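Local coordinates for conserved hypothetical protein yffB (Pseudomonas aeruginosa, PDB 1RW1) that is an ArsC-family protein with a thioredoxin fold that probably acts as a glutathione-dependent thiol reductase, at residues Val3-Lys8 and His30-Val35; Ile37-Leu42 and Ala78-Leu83; Ala47-Gln52 and Gly98-Gly103; Val54-Gly59 and Met88-Val93. All blocks are in the same frame, centred on the assembly; numbering follows the deposited sequence. Where two conformers were deposited one is given.

Contact 1 lies on the four-stranded sheet and contact 3 at its other outer strand, on opposite sides of the chain's centre, their own centres about 17 Å apart. Contacts 2 and 4 belong to the helices and loops inserted between strand 27-31 and strand 93-95. Tyr5 OH joins contact 1 to contact 2 through a probable hydrogen bond to His41 NE2 (2.7 Å). Met82 of contact 2 packs on Val54, Leu55 and Ile89 of contact 4. Contact 4, nested within the loop that contact 3 closes, meets it where Gly103 N approaches Pro92 O at 2.9 Å. Arg91 of contact 4 packs on Ile7 of contact 1 and on Cys10, just before helix 11-22, where family relatives carry the reactive cysteine; this is probably the active-site end.

Contact 1. Residues Val3-Lys8 and His30-Val35; sequences VLYGIK and HDYKAV
Three backbone hydrogen bonds join Val3-Lys8 to His30-Val35. His30 N donates to Leu4 O at 2.8 Å, Gly6 N to His30 O at 3.0 Å, and Tyr32 N, already in the following helix, to Gly6 O. Two CA-H...O contacts fill in between them, from Tyr5 CA to His30 O and from Asp31 CA to Gly6 O.

The ring contacts gather round Tyr5. Its CD2 and CE2 lie over one face of the His30 imidazole, with the two planes inclined at 38°; Val35 CG2 takes the opposite face. His30 CG stands anti to its backbone N (chi1 -180°), which sets it 3.4 Å from Tyr5 CD2, and NE2 bonds to Gly36 O. The pairing is that of the parallel strands 2-6 and 27-31, the beta-alpha-beta unit that opens the thioredoxin fold, with helix 11-22 as its crossover. Beyond the strand end, the Tyr32 ring lays one face over Gly6 N, and its hydroxyl comes to 3.5 Å from Tyr5 CB.

Polar side chains and waters finish the contact. Asp31 is the N-cap of helix 32-35, its OD1 accepting from Lys33 N at 3.0 Å, from above the carboxylate plane. One water links OD1 to Lys8 N, another OD2 to Lys8 NZ; Lys8 NZ stays 4.2 Å from Asp31 OD2, beyond a salt bridge. A further water accepts from Tyr32 OH and donates to Tyr5 O.

Contact 2. Residues Ile37-Leu42 and Ala78-Leu83; sequences IDREHL and AIELML
The start of helix 39-49 packs against helix 75-84, with Leu42 and Arg39 of the first meeting Ile79, Glu80, Met82 and Leu83 of the second. Arg39 grips Glu80 side-on: NE donates to OE2 at 2.8 Å and NH2 to OE1 at 2.9 Å, both bonds almost straight and both on syn lone pairs. Guanidinium and carboxylate are nearly coplanar, 14° apart, an arrangement that fixes the rotation of both groups. The Arg39 chain runs extended from CG to NE, whereas Glu80 bends at chi2 (-53°), which turns its CD back from the extended course. Leu83 CD2 sits 3.3 Å above the guanidinium plane, over its centre, giving the guanidinium an apolar cover on that face.

Deeper in, Leu42 points at helix 75-84. Leu42 CD1 lies 3.6 Å from Leu83 N and close to Ile79 O, and touches the CB atoms of Met82 and Leu83; Leu42 CB meets Ile79 CG2 at 4.0 Å. The other methyl of Leu83, CD1, meets Ile37 O. Met82, modelled as selenomethionine, goes on to Val54 and Leu55.

Asp38 caps helix 39-49. Its OD1 accepts from His41 N and His41 ND1, reached from opposite faces of the carboxylate plane, and His41 NE2 bonds Tyr5 OH. The packing of helix 39-49 on helix 75-84 belongs to the helical insertion that ArsC-family proteins add to the thioredoxin fold.

Contact 3. Residues Ala47-Gln52 and Gly98-Gly103; sequences AEHGWQ and GRTLVG
Glu48 and His49, at the end of helix 39-49, converge on Thr100 OG1, which takes a bond from one and gives a bond to the other. His49 NE2 donates to Thr100 OG1 at 2.7 Å, with OG1 in the ring plane, and OG1 donates to Glu48 OE1, also at 2.7 Å, from above the carboxylate plane. The second carboxylate oxygen is used as well: Thr100 N donates to Glu48 OE2 at 2.9 Å, nearly straight and on the syn lone pair. A weak bond from His49 NE2 to Thr100 O, 3.0 Å long and bent to 121°, adds to the set.

Several features place these groups. Thr100 OG1 lies between its backbone N and carbonyl carbon (chi1 63°), which brings it beside Thr100 N, so that one carboxylate can hold both, and the Glu48 chain is fully extended across to the strand. The His49 ring is sandwiched: Val102 CG2 makes a CH-pi contact over one face, 3.6 Å from the centroid, while Glu48 CG lies against the opposite one. Arg99 CB comes to 3.3 Å from Glu48 OE2.

Next in the chain, Gly50 has positive phi, ending helix 39-49 and serving as N-cap of helix 51-54. The contact ties that helical junction to strand 100-102, an outermost strand of the sheet, whose Thr100 packs on strand 93-95 and whose Leu101 packs on helix 106-113.

Contact 4. Residues Val54-Gly59 and Met88-Val93; sequences VLNRAG and MIKRPV
Lys90 reaches across Val54, Leu55 and Asn56, and its CB, CG, CE and NZ each meet something there. CB comes to 3.5 Å from Val54 O, the same oxygen that accepts from Lys90 N at 2.8 Å. CG stays near that oxygen and also touches Asn56 CB at 3.8 Å. At the far end chi4 (65°) swings NZ out of the extended line; CE passes 3.9 Å from Leu55 O, and NZ donates to it at 2.9 Å, from above the carbonyl plane. NZ also bonds Thr53 O, so the ammonium faces two carbonyls at the end of helix 51-54, where the helix dipole would probably favour its positive charge.

Asn56 N donates to Met88 O at 2.8 Å, which with the Lys90-Val54 bond makes a single bridge between Leu55 and Ile89. One water accepts from Asn56 ND2 and donates to Ile89 O.

The two loops meet about 6 Å, centre to centre, from the middle of the chain. Leu55 packs on Phe62 of helix 60-63, Val54 and Ile89 on Met82 of helix 75-84. The cis peptide before Pro92 is a hallmark of the thioredoxin fold, and Pro92 packs on helix 11-22 as the chain enters strand 93-95.

Contact 1. Residues Val3-Lys8 and His30-Val35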
loop_
_atom_site.group_PDB
_atom_site.type_symbol
_atom_site.label_atom_id
_atom_site.label_comp_id
_atom_site.label_asym_id
_atom_site.label_seq_id
_atom_site.Cartn_x
_atom_site.Cartn_y
_atom_site.Cartn_z
ATOM N N VAL A 3 -4.778 -3.796 -10.093
ATOM C CA VAL A 3 -5.404 -2.831 -9.179
ATOM C C VAL A 3 -4.303 -2.106 -8.408
ATOM O O VAL A 3 -3.436 -2.741 -7.797
ATOM C CB VAL A 3 -6.380 -3.499 -8.179
ATOM C CG1 VAL A 3 -7.095 -2.427 -7.377
ATOM C CG2 VAL A 3 -7.375 -4.386 -8.919
ATOM N N LEU A 4 -4.337 -0.775 -8.463
ATOM C CA LEU A 4 -3.399 0.090 -7.772
ATOM C C LEU A 4 -4.120 0.718 -6.583
ATOM O O LEU A 4 -5.160 1.349 -6.759
ATOM C CB LEU A 4 -2.917 1.182 -8.732
ATOM C CG LEU A 4 -1.734 2.009 -8.213
ATOM C CD1 LEU A 4 -0.446 1.189 -8.208
ATOM C CD2 LEU A 4 -1.576 3.257 -9.061
ATOM N N TYR A 5 -3.541 0.599 -5.396
ATOM C CA TYR A 5 -4.140 1.070 -4.151
ATOM C C TYR A 5 -3.326 2.227 -3.599
ATOM O O TYR A 5 -2.100 2.127 -3.448
ATOM C CB TYR A 5 -4.132 -0.046 -3.103
ATOM C CG TYR A 5 -4.938 -1.271 -3.451
ATOM C CD1 TYR A 5 -4.451 -2.232 -4.298
ATOM C CD2 TYR A 5 -6.194 -1.460 -2.914
ATOM C CE1 TYR A 5 -5.188 -3.363 -4.600
ATOM C CE2 TYR A 5 -6.948 -2.583 -3.208
ATOM C CZ TYR A 5 -6.434 -3.543 -4.053
ATOM O OH TYR A 5 -7.172 -4.668 -4.347
ATOM N N GLY A 6 -4.014 3.305 -3.237
ATOM C CA GLY A 6 -3.363 4.443 -2.613
ATOM C C GLY A 6 -4.282 5.647 -2.615
ATOM O O GLY A 6 -5.483 5.528 -2.384
ATOM N N ILE A 7 -3.713 6.828 -2.867
ATOM C CA ILE A 7 -4.440 8.092 -2.917
ATOM C C ILE A 7 -3.942 8.897 -4.113
ATOM O O ILE A 7 -2.980 8.518 -4.774
ATOM C CB ILE A 7 -4.263 8.900 -1.588
ATOM C CG1 ILE A 7 -2.811 9.376 -1.427
ATOM C CG2 ILE A 7 -4.736 8.090 -0.396
ATOM C CD1 ILE A 7 -2.610 10.360 -0.278
ATOM N N LYS A 8 -4.592 10.018 -4.394
ATOM C CA LYS A 8 -4.183 10.879 -5.501
ATOM C C LYS A 8 -2.973 11.761 -5.177
ATOM O O LYS A 8 -2.012 11.843 -5.950
ATOM C CB LYS A 8 -5.370 11.758 -5.923
ATOM C CG LYS A 8 -6.537 10.986 -6.530
ATOM C CD LYS A 8 -7.793 11.879 -6.679
ATOM C CE LYS A 8 -8.952 11.154 -7.363
ATOM N NZ LYS A 8 -10.253 11.921 -7.279
ATOM N N HIS A 30 -7.884 2.013 -6.674
ATOM C CA HIS A 30 -8.596 1.905 -5.408
ATOM C C HIS A 30 -8.072 3.016 -4.494
ATOM O O HIS A 30 -6.939 2.945 -4.018
ATOM C CB HIS A 30 -8.360 0.541 -4.786
ATOM C CG HIS A 30 -9.064 0.353 -3.483
ATOM N ND1 HIS A 30 -10.085 -0.556 -3.317
ATOM C CD2 HIS A 30 -8.851 0.929 -2.276
ATOM C CE1 HIS A 30 -10.472 -0.516 -2.057
ATOM N NE2 HIS A 30 -9.742 0.369 -1.403
ATOM N N ASP A 31 -8.888 4.051 -4.318
ATOM C CA ASP A 31 -8.509 5.309 -3.671
ATOM C C ASP A 31 -9.008 5.284 -2.234
ATOM O O ASP A 31 -10.230 5.308 -1.998
ATOM C CB ASP A 31 -9.205 6.415 -4.449
ATOM C CG ASP A 31 -8.963 7.809 -3.925
ATOM O OD1 ASP A 31 -8.282 7.998 -2.886
ATOM O OD2 ASP A 31 -9.483 8.745 -4.589
ATOM N N TYR A 32 -8.111 5.243 -1.256
ATOM C CA TYR A 32 -8.528 5.173 0.148
ATOM C C TYR A 32 -9.427 6.326 0.544
ATOM O O TYR A 32 -10.273 6.140 1.421
ATOM C CB TYR A 32 -7.313 5.137 1.071
ATOM C CG TYR A 32 -6.375 3.970 0.859
ATOM C CD1 TYR A 32 -6.831 2.685 0.625
ATOM C CD2 TYR A 32 -5.013 4.154 0.908
ATOM C CE1 TYR A 32 -5.953 1.643 0.427
ATOM C CE2 TYR A 32 -4.123 3.115 0.707
ATOM C CZ TYR A 32 -4.594 1.852 0.469
ATOM O OH TYR A 32 -3.771 0.771 0.266
ATOM N N LYS A 33 -9.248 7.522 -0.035
ATOM C CA LYS A 33 -10.096 8.670 0.301
ATOM C C LYS A 33 -11.495 8.583 -0.314
ATOM O O LYS A 33 -12.365 9.358 0.061
ATOM C CB LYS A 33 -9.423 9.985 -0.080
ATOM C CG LYS A 33 -8.149 10.279 0.699
ATOM C CD LYS A 33 -7.574 11.641 0.355
ATOM C CE LYS A 33 -6.193 11.905 0.956
ATOM N NZ LYS A 33 -5.560 13.128 0.409
ATOM N N ALA A 34 -11.705 7.650 -1.237
ATOM C CA ALA A 34 -12.997 7.434 -1.868
ATOM C C ALA A 34 -13.724 6.197 -1.336
ATOM O O ALA A 34 -14.958 6.206 -1.295
ATOM C CB ALA A 34 -12.840 7.321 -3.381
ATOM N N VAL A 35 -12.983 5.136 -0.988
ATOM C CA VAL A 35 -13.601 3.851 -0.662
ATOM C C VAL A 35 -13.027 3.165 0.575
ATOM O O VAL A 35 -13.480 2.087 0.939
ATOM C CB VAL A 35 -13.571 2.878 -1.863
ATOM C CG1 VAL A 35 -14.387 3.438 -3.026
ATOM C CG2 VAL A 35 -12.150 2.556 -2.277
HETATM O O HOH W 1 -1.366 1.707 -0.570
HETATM O O HOH W 2 -7.092 10.469 -2.999
HETATM O O HOH W 3 -10.722 10.989 -4.607
#

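Contact 2. Residues Ile37-Leu42 and Ala78-Leu83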
loop_
_atom_site.group_PDB
_atom_site.type_symbol
_atom_site.label_atom_id
_atom_site.label_comp_id
_atom_site.label_asym_id
_atom_site.label_seq_id
_atom_site.Cartn_x
_atom_site.Cartn_y
_atom_site.Cartn_z
ATOM N N ILE A 37 -10.628 0.942 3.047
ATOM C CA ILE A 37 -9.949 -0.357 2.872
ATOM C C ILE A 37 -10.531 -1.294 3.930
ATOM O O ILE A 37 -11.142 -0.846 4.895
ATOM C CB ILE A 37 -8.425 -0.209 3.034
ATOM C CG1 ILE A 37 -7.637 -1.406 2.471
ATOM C CG2 ILE A 37 -8.062 0.001 4.514
ATOM C CD1 ILE A 37 -7.944 -1.796 1.029
ATOM N N ASP A 38 -10.314 -2.594 3.756
ATOM C CA ASP A 38 -10.838 -3.567 4.694
ATOM C C ASP A 38 -9.753 -4.535 5.163
ATOM O O ASP A 38 -8.639 -4.585 4.629
ATOM C CB ASP A 38 -12.029 -4.320 4.088
ATOM C CG ASP A 38 -11.619 -5.242 2.962
ATOM O OD1 ASP A 38 -10.441 -5.365 2.619
ATOM O OD2 ASP A 38 -12.419 -6.021 2.453
ATOM N N ARG A 39 -10.092 -5.330 6.164
ATOM C CA ARG A 39 -9.143 -6.246 6.764
ATOM C C ARG A 39 -8.742 -7.346 5.810
ATOM O O ARG A 39 -7.630 -7.855 5.905
ATOM C CB ARG A 39 -9.701 -6.903 7.997
ATOM C CG ARG A 39 -9.709 -6.108 9.180
ATOM C CD ARG A 39 -9.978 -6.988 10.393
ATOM N NE ARG A 39 -10.235 -6.161 11.542
ATOM C CZ ARG A 39 -11.421 -5.712 11.867
ATOM N NH1 ARG A 39 -12.490 -6.034 11.148
ATOM N NH2 ARG A 39 -11.529 -4.918 12.909
ATOM N N GLU A 40 -9.632 -7.760 4.916
ATOM C CA GLU A 40 -9.306 -8.836 4.020
ATOM C C GLU A 40 -8.092 -8.481 3.160
ATOM O O GLU A 40 -7.166 -9.286 2.999
ATOM C CB GLU A 40 -10.538 -9.225 3.189
ATOM C CG GLU A 40 -10.333 -10.481 2.368
ATOM C CD GLU A 40 -9.651 -10.236 1.042
ATOM O OE1 GLU A 40 -9.621 -9.093 0.569
ATOM O OE2 GLU A 40 -9.123 -11.196 0.458
ATOM N N HIS A 41 -8.054 -7.262 2.636
ATOM C CA HIS A 41 -6.906 -6.810 1.867
ATOM C C HIS A 41 -5.663 -6.765 2.725
ATOM O O HIS A 41 -4.603 -7.243 2.342
ATOM C CB HIS A 41 -7.167 -5.400 1.324
ATOM C CG HIS A 41 -7.893 -5.403 0.050
ATOM N ND1 HIS A 41 -9.259 -5.385 -0.055
ATOM C CD2 HIS A 41 -7.399 -5.434 -1.209
ATOM C CE1 HIS A 41 -9.564 -5.337 -1.352
ATOM N NE2 HIS A 41 -8.454 -5.417 -2.065
ATOM N N LEU A 42 -5.771 -6.124 3.885
ATOM C CA LEU A 42 -4.613 -5.942 4.737
ATOM C C LEU A 42 -4.009 -7.264 5.180
ATOM O O LEU A 42 -2.775 -7.406 5.238
ATOM C CB LEU A 42 -4.950 -5.087 5.943
ATOM C CG LEU A 42 -5.372 -3.654 5.603
ATOM C CD1 LEU A 42 -5.959 -2.990 6.817
ATOM C CD2 LEU A 42 -4.190 -2.857 5.082
ATOM N N ALA A 78 -0.896 -4.388 13.760
ATOM C CA ALA A 78 -0.611 -3.504 12.640
ATOM C C ALA A 78 -1.822 -3.386 11.721
ATOM O O ALA A 78 -2.141 -2.300 11.225
ATOM C CB ALA A 78 0.607 -4.018 11.865
ATOM N N ILE A 79 -2.493 -4.502 11.479
ATOM C CA ILE A 79 -3.666 -4.481 10.627
ATOM C C ILE A 79 -4.749 -3.581 11.228
ATOM O O ILE A 79 -5.384 -2.798 10.511
ATOM C CB ILE A 79 -4.158 -5.927 10.376
ATOM C CG1 ILE A 79 -3.200 -6.645 9.423
ATOM C CG2 ILE A 79 -5.589 -5.921 9.840
ATOM C CD1 ILE A 79 -3.459 -8.128 9.299
ATOM N N GLU A 80 -4.972 -3.657 12.537
ATOM C CA GLU A 80 -5.977 -2.784 13.132
ATOM C C GLU A 80 -5.633 -1.314 12.970
ATOM O O GLU A 80 -6.523 -0.498 12.745
ATOM C CB GLU A 80 -6.216 -3.118 14.613
ATOM C CG GLU A 80 -6.807 -4.510 14.823
ATOM C CD GLU A 80 -8.067 -4.747 14.000
ATOM O OE1 GLU A 80 -9.063 -4.037 14.195
ATOM O OE2 GLU A 80 -8.044 -5.622 13.118
ATOM N N LEU A 81 -4.365 -0.963 13.095
ATOM C CA LEU A 81 -3.954 0.433 12.926
ATOM C C LEU A 81 -4.241 0.918 11.502
ATOM O O LEU A 81 -4.774 2.011 11.293
ATOM C CB LEU A 81 -2.471 0.601 13.230
ATOM C CG LEU A 81 -2.027 0.385 14.670
ATOM C CD1 LEU A 81 -0.508 0.515 14.767
ATOM C CD2 LEU A 81 -2.706 1.350 15.618
HETATM N N MSE A 82 -3.854 0.112 10.523
HETATM C CA MSE A 82 -4.051 0.484 9.116
HETATM C C MSE A 82 -5.506 0.515 8.691
HETATM O O MSE A 82 -5.886 1.308 7.829
HETATM C CB MSE A 82 -3.261 -0.464 8.218
HETATM C CG MSE A 82 -1.768 -0.292 8.380
HETATM SE SE MSE A 82 -0.696 -1.383 7.124
HETATM C CE MSE A 82 -0.920 -3.120 8.003
ATOM N N LEU A 83 -6.312 -0.350 9.295
ATOM C CA LEU A 83 -7.723 -0.433 8.968
ATOM C C LEU A 83 -8.400 0.886 9.314
ATOM O O LEU A 83 -9.202 1.405 8.528
ATOM C CB LEU A 83 -8.354 -1.586 9.753
ATOM C CG LEU A 83 -9.845 -1.798 9.545
ATOM C CD1 LEU A 83 -10.173 -2.115 8.101
ATOM C CD2 LEU A 83 -10.312 -2.868 10.455
#

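Contact 3. Residues Ala47-Gln52 and Gly98-Gly103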
loop_
_atom_site.group_PDB
_atom_site.type_symbol
_atom_site.label_atom_id
_atom_site.label_comp_id
_atom_site.label_asym_id
_atom_site.label_seq_id
_atom_site.Cartn_x
_atom_site.Cartn_y
_atom_site.Cartn_z
ATOM N N ALA A 47 0.407 -10.995 4.822
ATOM C CA ALA A 47 0.837 -12.378 4.683
ATOM C C ALA A 47 1.958 -12.510 3.663
ATOM O O ALA A 47 2.871 -13.326 3.833
ATOM C CB ALA A 47 -0.352 -13.237 4.282
ATOM N N GLU A 48 1.881 -11.738 2.587
ATOM C CA GLU A 48 2.815 -11.840 1.492
ATOM C C GLU A 48 4.108 -11.064 1.726
ATOM O O GLU A 48 5.157 -11.473 1.232
ATOM C CB GLU A 48 2.127 -11.347 0.214
ATOM C CG GLU A 48 3.000 -11.378 -1.032
ATOM C CD GLU A 48 2.326 -10.806 -2.248
ATOM O OE1 GLU A 48 1.169 -10.345 -2.118
ATOM O OE2 GLU A 48 2.953 -10.802 -3.315
ATOM N N HIS A 49 4.032 -9.949 2.455
ATOM C CA HIS A 49 5.133 -8.996 2.533
ATOM C C HIS A 49 5.637 -8.688 3.923
ATOM O O HIS A 49 6.753 -8.196 4.075
ATOM C CB HIS A 49 4.733 -7.655 1.906
ATOM C CG HIS A 49 4.517 -7.733 0.442
ATOM N ND1 HIS A 49 5.552 -7.739 -0.463
ATOM C CD2 HIS A 49 3.374 -7.771 -0.272
ATOM C CE1 HIS A 49 5.045 -7.812 -1.680
ATOM N NE2 HIS A 49 3.727 -7.822 -1.591
ATOM N N GLY A 50 4.830 -8.967 4.942
ATOM C CA GLY A 50 5.171 -8.648 6.319
ATOM C C GLY A 50 4.600 -7.301 6.711
ATOM O O GLY A 50 4.624 -6.329 5.944
ATOM N N TRP A 51 4.087 -7.221 7.934
ATOM C CA TRP A 51 3.464 -5.992 8.380
ATOM C C TRP A 51 4.451 -4.839 8.401
ATOM O O TRP A 51 4.030 -3.696 8.221
ATOM C CB TRP A 51 2.769 -6.147 9.740
ATOM C CG TRP A 51 3.677 -6.414 10.917
ATOM C CD1 TRP A 51 3.973 -7.634 11.460
ATOM C CD2 TRP A 51 4.370 -5.452 11.715
ATOM N NE1 TRP A 51 4.810 -7.488 12.538
ATOM C CE2 TRP A 51 5.075 -6.157 12.711
ATOM C CE3 TRP A 51 4.462 -4.059 11.700
ATOM C CZ2 TRP A 51 5.867 -5.521 13.658
ATOM C CZ3 TRP A 51 5.251 -3.428 12.650
ATOM C CH2 TRP A 51 5.939 -4.161 13.613
ATOM N N GLN A 52 5.750 -5.082 8.615
ATOM C CA GLN A 52 6.687 -3.956 8.600
ATOM C C GLN A 52 6.875 -3.381 7.205
ATOM O O GLN A 52 7.253 -2.230 7.055
ATOM C CB GLN A 52 8.027 -4.361 9.193
ATOM C CG GLN A 52 7.962 -4.569 10.694
ATOM C CD GLN A 52 9.228 -5.139 11.316
ATOM O OE1 GLN A 52 10.132 -5.577 10.609
ATOM N NE2 GLN A 52 9.283 -5.139 12.643
ATOM N N GLY A 98 -1.436 -12.988 -9.044
ATOM C CA GLY A 98 -0.971 -13.925 -8.038
ATOM C C GLY A 98 -0.158 -13.287 -6.921
ATOM O O GLY A 98 0.174 -13.956 -5.937
ATOM N N ARG A 99 0.164 -12.004 -7.055
ATOM C CA ARG A 99 1.054 -11.364 -6.112
ATOM C C ARG A 99 0.945 -9.863 -6.199
ATOM O O ARG A 99 0.234 -9.333 -7.057
ATOM C CB ARG A 99 2.488 -11.811 -6.370
ATOM C CG ARG A 99 3.039 -11.451 -7.730
ATOM C CD ARG A 99 4.502 -11.863 -7.901
ATOM N NE ARG A 99 5.091 -11.382 -9.148
ATOM C CZ ARG A 99 5.943 -10.365 -9.243
ATOM N NH1 ARG A 99 6.326 -9.688 -8.164
ATOM N NH2 ARG A 99 6.411 -10.014 -10.434
ATOM N N THR A 100 1.632 -9.192 -5.282
ATOM C CA THR A 100 1.552 -7.746 -5.194
ATOM C C THR A 100 2.932 -7.122 -5.070
ATOM O O THR A 100 3.887 -7.763 -4.599
ATOM C CB THR A 100 0.680 -7.273 -4.011
ATOM O OG1 THR A 100 1.256 -7.691 -2.778
ATOM C CG2 THR A 100 -0.677 -7.915 -4.045
ATOM N N LEU A 101 3.019 -5.862 -5.482
ATOM C CA LEU A 101 4.189 -5.038 -5.233
ATOM C C LEU A 101 3.809 -3.935 -4.250
ATOM O O LEU A 101 2.773 -3.303 -4.394
ATOM C CB LEU A 101 4.707 -4.411 -6.522
ATOM C CG LEU A 101 5.236 -5.396 -7.562
ATOM C CD1 LEU A 101 5.597 -4.688 -8.852
ATOM C CD2 LEU A 101 6.434 -6.155 -7.023
ATOM N N VAL A 102 4.669 -3.694 -3.278
ATOM C CA VAL A 102 4.487 -2.643 -2.286
ATOM C C VAL A 102 5.597 -1.615 -2.475
ATOM O O VAL A 102 6.767 -1.957 -2.498
ATOM C CB VAL A 102 4.521 -3.206 -0.863
ATOM C CG1 VAL A 102 4.346 -2.083 0.173
ATOM C CG2 VAL A 102 3.451 -4.260 -0.671
ATOM N N GLY A 103 5.207 -0.356 -2.608
ATOM C CA GLY A 103 6.132 0.697 -2.960
ATOM C C GLY A 103 6.398 0.697 -4.454
ATOM O O GLY A 103 5.924 -0.171 -5.186
#

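Contact 4. Residues Val54-Gly59 and Met88-Val93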
loop_
_atom_site.group_PDB
_atom_site.type_symbol
_atom_site.label_atom_id
_atom_site.label_comp_id
_atom_site.label_asym_id
_atom_site.label_seq_id
_atom_site.Cartn_x
_atom_site.Cartn_y
_atom_site.Cartn_z
ATOM N N VAL A 54 4.282 -3.456 4.860
ATOM C CA VAL A 54 3.013 -2.852 4.472
ATOM C C VAL A 54 2.728 -1.585 5.295
ATOM O O VAL A 54 2.139 -0.638 4.783
ATOM C CB VAL A 54 1.876 -3.888 4.615
ATOM C CG1 VAL A 54 0.532 -3.314 4.213
ATOM C CG2 VAL A 54 2.176 -5.112 3.785
ATOM N N LEU A 55 3.109 -1.564 6.560
ATOM C CA LEU A 55 2.889 -0.408 7.425
ATOM C C LEU A 55 3.991 0.620 7.213
ATOM O O LEU A 55 5.185 0.303 7.307
ATOM C CB LEU A 55 2.895 -0.863 8.888
ATOM C CG LEU A 55 2.712 0.177 9.988
ATOM C CD1 LEU A 55 1.338 0.784 9.926
ATOM C CD2 LEU A 55 2.971 -0.427 11.353
ATOM N N ASN A 56 3.596 1.853 6.948
ATOM C CA ASN A 56 4.526 2.950 6.778
ATOM C C ASN A 56 4.934 3.544 8.122
ATOM O O ASN A 56 4.491 4.620 8.494
ATOM C CB ASN A 56 3.910 4.002 5.883
ATOM C CG ASN A 56 4.904 5.085 5.521
ATOM O OD1 ASN A 56 6.104 4.981 5.833
ATOM N ND2 ASN A 56 4.415 6.139 4.904
ATOM N N ARG A 57 5.800 2.840 8.845
ATOM C CA ARG A 57 6.230 3.300 10.157
ATOM C C ARG A 57 7.032 4.602 10.087
ATOM O O ARG A 57 7.081 5.339 11.064
ATOM C CB ARG A 57 7.062 2.232 10.863
ATOM C CG ARG A 57 6.242 1.057 11.328
ATOM C CD ARG A 57 7.035 0.104 12.230
ATOM N NE ARG A 57 8.104 -0.538 11.476
ATOM C CZ ARG A 57 9.069 -1.281 12.012
ATOM N NH1 ARG A 57 9.080 -1.523 13.314
ATOM N NH2 ARG A 57 10.002 -1.797 11.226
ATOM N N ALA A 58 7.681 4.883 8.958
ATOM C CA ALA A 58 8.478 6.111 8.804
ATOM C C ALA A 58 7.602 7.328 8.620
ATOM O O ALA A 58 8.043 8.450 8.802
ATOM C CB ALA A 58 9.432 6.001 7.614
ATOM N N GLY A 59 6.362 7.120 8.233
ATOM C CA GLY A 59 5.517 8.220 7.838
ATOM C C GLY A 59 4.917 8.998 8.993
ATOM O O GLY A 59 4.883 8.575 10.131
HETATM N N MSE A 88 -1.610 5.263 6.854
HETATM C CA MSE A 88 -0.447 4.519 7.335
HETATM C C MSE A 88 -0.016 3.383 6.444
HETATM O O MSE A 88 0.979 2.743 6.737
HETATM C CB MSE A 88 -0.715 3.969 8.744
HETATM C CG MSE A 88 -0.737 5.109 9.741
HETATM SE SE MSE A 88 -0.432 4.585 11.547
HETATM C CE MSE A 88 -0.662 2.702 11.149
ATOM N N ILE A 89 -0.786 3.050 5.412
ATOM C CA ILE A 89 -0.406 1.971 4.499
ATOM C C ILE A 89 0.641 2.486 3.512
ATOM O O ILE A 89 0.466 3.544 2.916
ATOM C CB ILE A 89 -1.636 1.444 3.733
ATOM C CG1 ILE A 89 -2.737 0.999 4.705
ATOM C CG2 ILE A 89 -1.243 0.300 2.823
ATOM C CD1 ILE A 89 -4.088 0.843 4.032
ATOM N N LYS A 90 1.727 1.746 3.324
ATOM C CA LYS A 90 2.716 2.115 2.326
ATOM C C LYS A 90 2.062 2.168 0.943
ATOM O O LYS A 90 1.206 1.352 0.608
ATOM C CB LYS A 90 3.867 1.118 2.326
ATOM C CG LYS A 90 4.907 1.373 3.384
ATOM C CD LYS A 90 6.311 0.987 2.934
ATOM C CE LYS A 90 7.321 1.030 4.081
ATOM N NZ LYS A 90 6.990 0.015 5.086
ATOM N N ARG A 91 2.515 3.125 0.145
ATOM C CA ARG A 91 1.969 3.360 -1.202
ATOM C C ARG A 91 3.057 3.114 -2.255
ATOM O O ARG A 91 4.237 3.444 -2.028
ATOM C CB ARG A 91 1.355 4.740 -1.325
ATOM C CG ARG A 91 0.168 4.928 -0.402
ATOM C CD ARG A 91 -0.551 6.221 -0.643
ATOM N NE ARG A 91 0.202 7.415 -0.306
ATOM C CZ ARG A 91 0.046 8.116 0.808
ATOM N NH1 ARG A 91 -0.768 7.731 1.778
ATOM N NH2 ARG A 91 0.720 9.243 0.938
ATOM N N PRO A 92 2.615 2.808 -3.470
ATOM C CA PRO A 92 1.375 2.088 -3.746
ATOM C C PRO A 92 1.376 0.671 -3.244
ATOM O O PRO A 92 2.406 0.166 -2.811
ATOM C CB PRO A 92 1.315 2.074 -5.296
ATOM C CG PRO A 92 2.496 2.872 -5.771
ATOM C CD PRO A 92 3.484 2.779 -4.650
ATOM N N VAL A 93 0.222 0.016 -3.348
ATOM C CA VAL A 93 0.175 -1.441 -3.475
ATOM C C VAL A 93 -0.357 -1.714 -4.866
ATOM O O VAL A 93 -1.333 -1.093 -5.297
ATOM C CB VAL A 93 -0.673 -2.125 -2.395
ATOM C CG1 VAL A 93 -0.714 -3.625 -2.620
ATOM C CG2 VAL A 93 -0.138 -1.810 -1.016
HETATM O O HOH W 4 1.760 5.928 3.707
#